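Local coordinates for L-arabinose ABC transporter, periplasmic L-arabinose-binding protein (Burkholderia thailandensis, PDB 4KZK), which binds sugars such as beta-D-galactose in the periplasm and probably delivers them to an L-arabinose ABC transporter for uptake, at residues A[241-246]-A[281-286]; A[170-175]-A[218-223]. One frame throughout, in Å; residues are numbered along the deposited sequence. Where two conformers were deposited one is given.

Interaction 1: A[241-246]-A[281-286]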
loop_
_atom_site.group_PDB
_atom_site.type_symbol
_atom_site.label_atom_id
_atom_site.label_comp_id
_atom_site.label_asym_id
_atom_site.label_seq_id
_atom_site.Cartn_x
_atom_site.Cartn_y
_atom_site.Cartn_z
ATOM N N ASP A 241 -2.297 6.981 -2.184
ATOM C CA ASP A 241 -3.195 7.257 -3.290
ATOM C C ASP A 241 -4.633 7.453 -2.842
ATOM O O ASP A 241 -5.285 8.417 -3.229
ATOM C CB ASP A 241 -3.118 6.115 -4.296
ATOM C CG ASP A 241 -1.700 5.867 -4.797
ATOM O OD1 ASP A 241 -0.772 5.995 -4.000
ATOM O OD2 ASP A 241 -1.552 5.431 -5.952
ATOM N N THR A 242 -5.113 6.549 -1.999
ATOM C CA THR A 242 -6.459 6.637 -1.464
ATOM C C THR A 242 -6.561 7.847 -0.542
ATOM O O THR A 242 -7.465 8.637 -0.678
ATOM C CB THR A 242 -6.888 5.321 -0.780
ATOM O OG1 THR A 242 -5.903 4.881 0.164
ATOM C CG2 THR A 242 -7.042 4.276 -1.823
ATOM N N THR A 243 -5.597 8.023 0.346
ATOM C CA THR A 243 -5.586 9.155 1.261
ATOM C C THR A 243 -5.713 10.474 0.542
ATOM O O THR A 243 -6.494 11.349 0.947
ATOM C CB THR A 243 -4.341 9.104 2.184
ATOM O OG1 THR A 243 -4.354 7.857 2.902
ATOM C CG2 THR A 243 -4.342 10.243 3.177
ATOM N N VAL A 244 -4.954 10.637 -0.546
ATOM C CA VAL A 244 -4.965 11.894 -1.321
ATOM C C VAL A 244 -6.337 12.115 -1.950
ATOM O O VAL A 244 -6.781 13.249 -2.138
ATOM C CB VAL A 244 -3.892 11.892 -2.432
ATOM C CG1 VAL A 244 -4.239 12.872 -3.566
ATOM C CG2 VAL A 244 -2.547 12.194 -1.832
ATOM N N GLY A 245 -7.010 11.032 -2.316
ATOM C CA GLY A 245 -8.371 11.179 -2.821
ATOM C C GLY A 245 -9.296 11.899 -1.856
ATOM O O GLY A 245 -10.087 12.772 -2.260
ATOM N N ALA A 246 -9.193 11.566 -0.569
ATOM C CA ALA A 246 -9.981 12.234 0.463
ATOM C C ALA A 246 -9.559 13.698 0.641
ATOM O O ALA A 246 -10.389 14.587 0.897
ATOM C CB ALA A 246 -9.897 11.477 1.790
ATOM N N THR A 281 -0.899 21.191 1.751
ATOM C CA THR A 281 -2.240 20.636 1.675
ATOM C C THR A 281 -2.515 19.844 2.944
ATOM O O THR A 281 -1.607 19.617 3.773
ATOM C CB THR A 281 -2.336 19.657 0.487
ATOM O OG1 THR A 281 -1.481 18.532 0.748
ATOM C CG2 THR A 281 -1.884 20.327 -0.802
ATOM N N GLY A 282 -3.748 19.376 3.057
ATOM C CA GLY A 282 -4.191 18.530 4.154
ATOM C C GLY A 282 -3.533 17.168 4.233
ATOM O O GLY A 282 -3.722 16.468 5.220
ATOM N N PHE A 283 -2.765 16.786 3.205
ATOM C CA PHE A 283 -1.917 15.609 3.277
ATOM C C PHE A 283 -0.683 15.984 4.111
ATOM O O PHE A 283 0.253 16.630 3.612
ATOM C CB PHE A 283 -1.533 15.162 1.885
ATOM C CG PHE A 283 -0.884 13.813 1.846
ATOM C CD1 PHE A 283 0.457 13.667 2.123
ATOM C CD2 PHE A 283 -1.636 12.682 1.556
ATOM C CE1 PHE A 283 1.052 12.427 2.080
ATOM C CE2 PHE A 283 -1.041 11.432 1.514
ATOM C CZ PHE A 283 0.303 11.306 1.796
ATOM N N PHE A 284 -0.719 15.571 5.379
ATOM C CA PHE A 284 0.223 16.023 6.385
ATOM C C PHE A 284 1.457 15.129 6.432
ATOM O O PHE A 284 2.575 15.576 6.640
ATOM C CB PHE A 284 -0.468 16.033 7.741
ATOM C CG PHE A 284 0.475 16.217 8.876
ATOM C CD1 PHE A 284 1.061 17.431 9.103
ATOM C CD2 PHE A 284 0.803 15.149 9.695
ATOM C CE1 PHE A 284 1.964 17.587 10.142
ATOM C CE2 PHE A 284 1.716 15.292 10.716
ATOM C CZ PHE A 284 2.290 16.517 10.947
ATOM N N GLY A 285 1.258 13.835 6.270
ATOM C CA GLY A 285 2.378 12.911 6.410
ATOM C C GLY A 285 2.077 11.568 5.795
ATOM O O GLY A 285 0.976 11.337 5.297
ATOM N N SER A 286 3.071 10.672 5.845
ATOM C CA SER A 286 2.910 9.320 5.326
ATOM C C SER A 286 3.811 8.371 6.067
ATOM O O SER A 286 4.880 8.777 6.526
ATOM C CB SER A 286 3.267 9.310 3.836
ATOM O OG SER A 286 3.134 8.033 3.262
#

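Interaction 2: A[170-175]-A[218-223]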
loop_
_atom_site.group_PDB
_atom_site.type_symbol
_atom_site.label_atom_id
_atom_site.label_comp_id
_atom_site.label_asym_id
_atom_site.label_seq_id
_atom_site.Cartn_x
_atom_site.Cartn_y
_atom_site.Cartn_z
ATOM N N GLY A 170 -14.156 14.754 13.171
ATOM C CA GLY A 170 -14.622 13.731 12.243
ATOM C C GLY A 170 -13.466 12.834 11.838
ATOM O O GLY A 170 -12.396 13.333 11.532
ATOM N N VAL A 171 -13.701 11.520 11.840
ATOM C CA VAL A 171 -12.690 10.516 11.496
ATOM C C VAL A 171 -13.135 9.813 10.212
ATOM O O VAL A 171 -14.056 8.996 10.225
ATOM C CB VAL A 171 -12.488 9.520 12.655
ATOM C CG1 VAL A 171 -11.458 8.462 12.310
ATOM C CG2 VAL A 171 -12.073 10.283 13.896
ATOM N N LEU A 172 -12.494 10.185 9.107
ATOM C CA LEU A 172 -12.838 9.615 7.801
ATOM C C LEU A 172 -12.000 8.365 7.525
ATOM O O LEU A 172 -10.806 8.457 7.235
ATOM C CB LEU A 172 -12.636 10.644 6.688
ATOM C CG LEU A 172 -13.152 10.194 5.318
ATOM C CD1 LEU A 172 -14.658 9.982 5.381
ATOM C CD2 LEU A 172 -12.767 11.189 4.238
ATOM N N ARG A 173 -12.635 7.202 7.582
ATOM C CA ARG A 173 -11.964 5.937 7.318
ATOM C C ARG A 173 -12.266 5.473 5.897
ATOM O O ARG A 173 -13.347 4.943 5.616
ATOM C CB ARG A 173 -12.416 4.879 8.319
ATOM C CG ARG A 173 -11.661 3.568 8.216
ATOM C CD ARG A 173 -12.210 2.514 9.152
ATOM N NE ARG A 173 -13.376 1.824 8.624
ATOM C CZ ARG A 173 -13.363 0.740 7.847
ATOM N NH1 ARG A 173 -14.514 0.193 7.478
ATOM N NH2 ARG A 173 -12.226 0.187 7.444
ATOM N N LEU A 174 -11.308 5.669 5.003
ATOM C CA LEU A 174 -11.444 5.181 3.625
ATOM C C LEU A 174 -11.252 3.687 3.639
ATOM O O LEU A 174 -10.158 3.215 3.976
ATOM C CB LEU A 174 -10.395 5.803 2.709
ATOM C CG LEU A 174 -10.507 7.296 2.466
ATOM C CD1 LEU A 174 -9.187 7.791 1.857
ATOM C CD2 LEU A 174 -11.690 7.627 1.588
ATOM N N ALA A 175 -12.287 2.938 3.270
ATOM C CA ALA A 175 -12.293 1.503 3.520
ATOM C C ALA A 175 -12.288 0.672 2.250
ATOM O O ALA A 175 -13.034 0.939 1.296
ATOM C CB ALA A 175 -13.506 1.139 4.346
ATOM N N ASN A 218 -14.405 9.584 -4.655
ATOM C CA ASN A 218 -15.859 9.382 -4.660
ATOM C C ASN A 218 -16.421 8.991 -3.309
ATOM O O ASN A 218 -17.457 9.490 -2.892
ATOM C CB ASN A 218 -16.266 8.353 -5.721
ATOM C CG ASN A 218 -16.001 8.837 -7.128
ATOM O OD1 ASN A 218 -15.954 10.038 -7.390
ATOM N ND2 ASN A 218 -15.821 7.915 -8.029
ATOM N N ALA A 219 -15.762 8.078 -2.617
ATOM C CA ALA A 219 -16.246 7.678 -1.306
ATOM C C ALA A 219 -16.186 8.817 -0.295
ATOM O O ALA A 219 -17.073 8.968 0.526
ATOM C CB ALA A 219 -15.470 6.482 -0.810
ATOM N N ALA A 220 -15.132 9.623 -0.349
ATOM C CA ALA A 220 -14.996 10.735 0.608
ATOM C C ALA A 220 -16.103 11.760 0.406
ATOM O O ALA A 220 -16.687 12.230 1.378
ATOM C CB ALA A 220 -13.622 11.383 0.509
ATOM N N ASN A 221 -16.404 12.081 -0.850
ATOM C CA ASN A 221 -17.434 13.061 -1.152
ATOM C C ASN A 221 -18.793 12.618 -0.624
ATOM O O ASN A 221 -19.546 13.440 -0.101
ATOM C CB ASN A 221 -17.490 13.356 -2.647
ATOM C CG ASN A 221 -16.553 14.477 -3.040
ATOM O OD1 ASN A 221 -16.383 15.438 -2.284
ATOM N ND2 ASN A 221 -15.941 14.369 -4.213
ATOM N N ILE A 222 -19.082 11.324 -0.732
ATOM C CA ILE A 222 -20.323 10.789 -0.177
ATOM C C ILE A 222 -20.370 11.005 1.338
ATOM O O ILE A 222 -21.393 11.416 1.890
ATOM C CB ILE A 222 -20.521 9.294 -0.524
ATOM C CG1 ILE A 222 -20.824 9.152 -2.017
ATOM C CG2 ILE A 222 -21.642 8.676 0.320
ATOM C CD1 ILE A 222 -20.856 7.730 -2.537
ATOM N N ALA A 223 -19.252 10.750 2.004
ATOM C CA ALA A 223 -19.178 10.892 3.452
ATOM C C ALA A 223 -19.277 12.349 3.900
ATOM O O ALA A 223 -19.961 12.660 4.882
ATOM C CB ALA A 223 -17.879 10.284 3.964
#

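Interaction 1: A[241-246]-A[281-286]
Phe283 swings its CG trans to its own backbone N (chi1 -169°), which carries the ring off strand 283-288 and up to helix 240-252, where the adjacent residues Thr243 and Val244 wait. Thr243 is turned so that its methyl, not its hydroxyl, faces the ring: with chi1 at -58°, OG1 lies beside the backbone N and hydrogen-bonds to the carbonyl oxygen of Asn239 one turn back, while CG2 is left on the aromatic side. The meeting point is the CD2-CE2 side of the ring. Thr243 CG2 comes to 3.9 Å from Phe283 CE2, and in the conformer described here Val244 CG2 approaches from the other side of the ring plane, 3.5 Å from Phe283 CD2. Both methyls arrive obliquely, and each side chain crosses the phenylalanine at about a right angle, so the CD2-CE2 side of the ring fits between two neighbouring residues of the helix. Val244 was deposited in two conformers, so that half of the grip is less certain. This is the alpha/beta layering of a type I periplasmic binding protein: helix 240-252 crosses from strand 233-236 to strand 260-264, and Phe283 reaches it from the next strand over, with Ala271 and Glu274 of helix 269-276 also touching the ring. Just before the strand, an ST turn is formed as the backbone N of Phe283 donates to OG1 of Thr281 over 3.3 Å, at an N-H...O angle of 146°. The same hydroxyl is bonded to Glu274 as well. Toward the sugar pocket the helix start is tied down by polar bonds instead: OG1 of Thr242 meets OD1 of Asn239, which binds the galactose, and OG of Ser286 pairs with Asp240.

Interaction 2: A[170-175]-A[218-223]
No flat group enters the contact of Leu172 and Leu174 with Ala220 and Ala223; the one guanidinium of the strand, that of Arg173, is turned from helix 218-223. On one of its faces sits Ala175 CB, 3.1 Å above the plane and displaced toward the rim, and its nitrogens form salt bridges to Asp205 and Asp177. The strand thus separates its chemistry: the charged side chain goes one way, and the leucines between which it stands go the other, to the helix. Leu172 does most of the touching. Its CG is anti to the backbone N (chi1 -172°), and the two methyls spread to neighbouring alanines one turn apart on the helix, CD1 to Ala223 CB at 3.5 Å and CD2 to Ala220 CB at 3.8 Å. Leu174 adds a looser touch, its CD2 lying 4.4 Å from Ala220 CB, so that one alanine methyl receives a branch from each leucine. The axes of the short segments run 9.2 Å apart at their closest approach, with an angle of 144° between their directions. That tilted, roughly antiparallel course belongs to a beta-alpha-beta crossover: helix 213-226 leads from strand 203-207 to strand 233-236 and on the way passes over strand 170-175, which lies between them in this parallel part of the sheet. Ala246 of helix 240-252 packs on both leucines from beside, and Ala206 of strand 203-207 touches them as well. With methyl groups alone on both sides and no hydrogen bond across, the contact is held by dispersion and the burial of apolar surface, and its fit rests on small alanines letting the helix lie close to branched leucines.

Interaction 2 closes along the chain before interaction 1 opens, and their centres are 12 Å apart in the same lobe, one of the two between which the sugar lies. Both involve the same sheet and helices packed on it: 170-175 and 283-286 are separated in it by strands 233-236 and 260-264, and helix 240-252 of interaction 1 lies beside helix 213-226 of interaction 2. They meet at Ala246, whose CB is 3.8 Å from Leu174 CD1 and just as far from Leu172 CD2. Helix 240-252 thus takes part in one contact and packs against the other, in the part of the lobe behind Asn239, which lies just ahead of that helix and reaches the galactose.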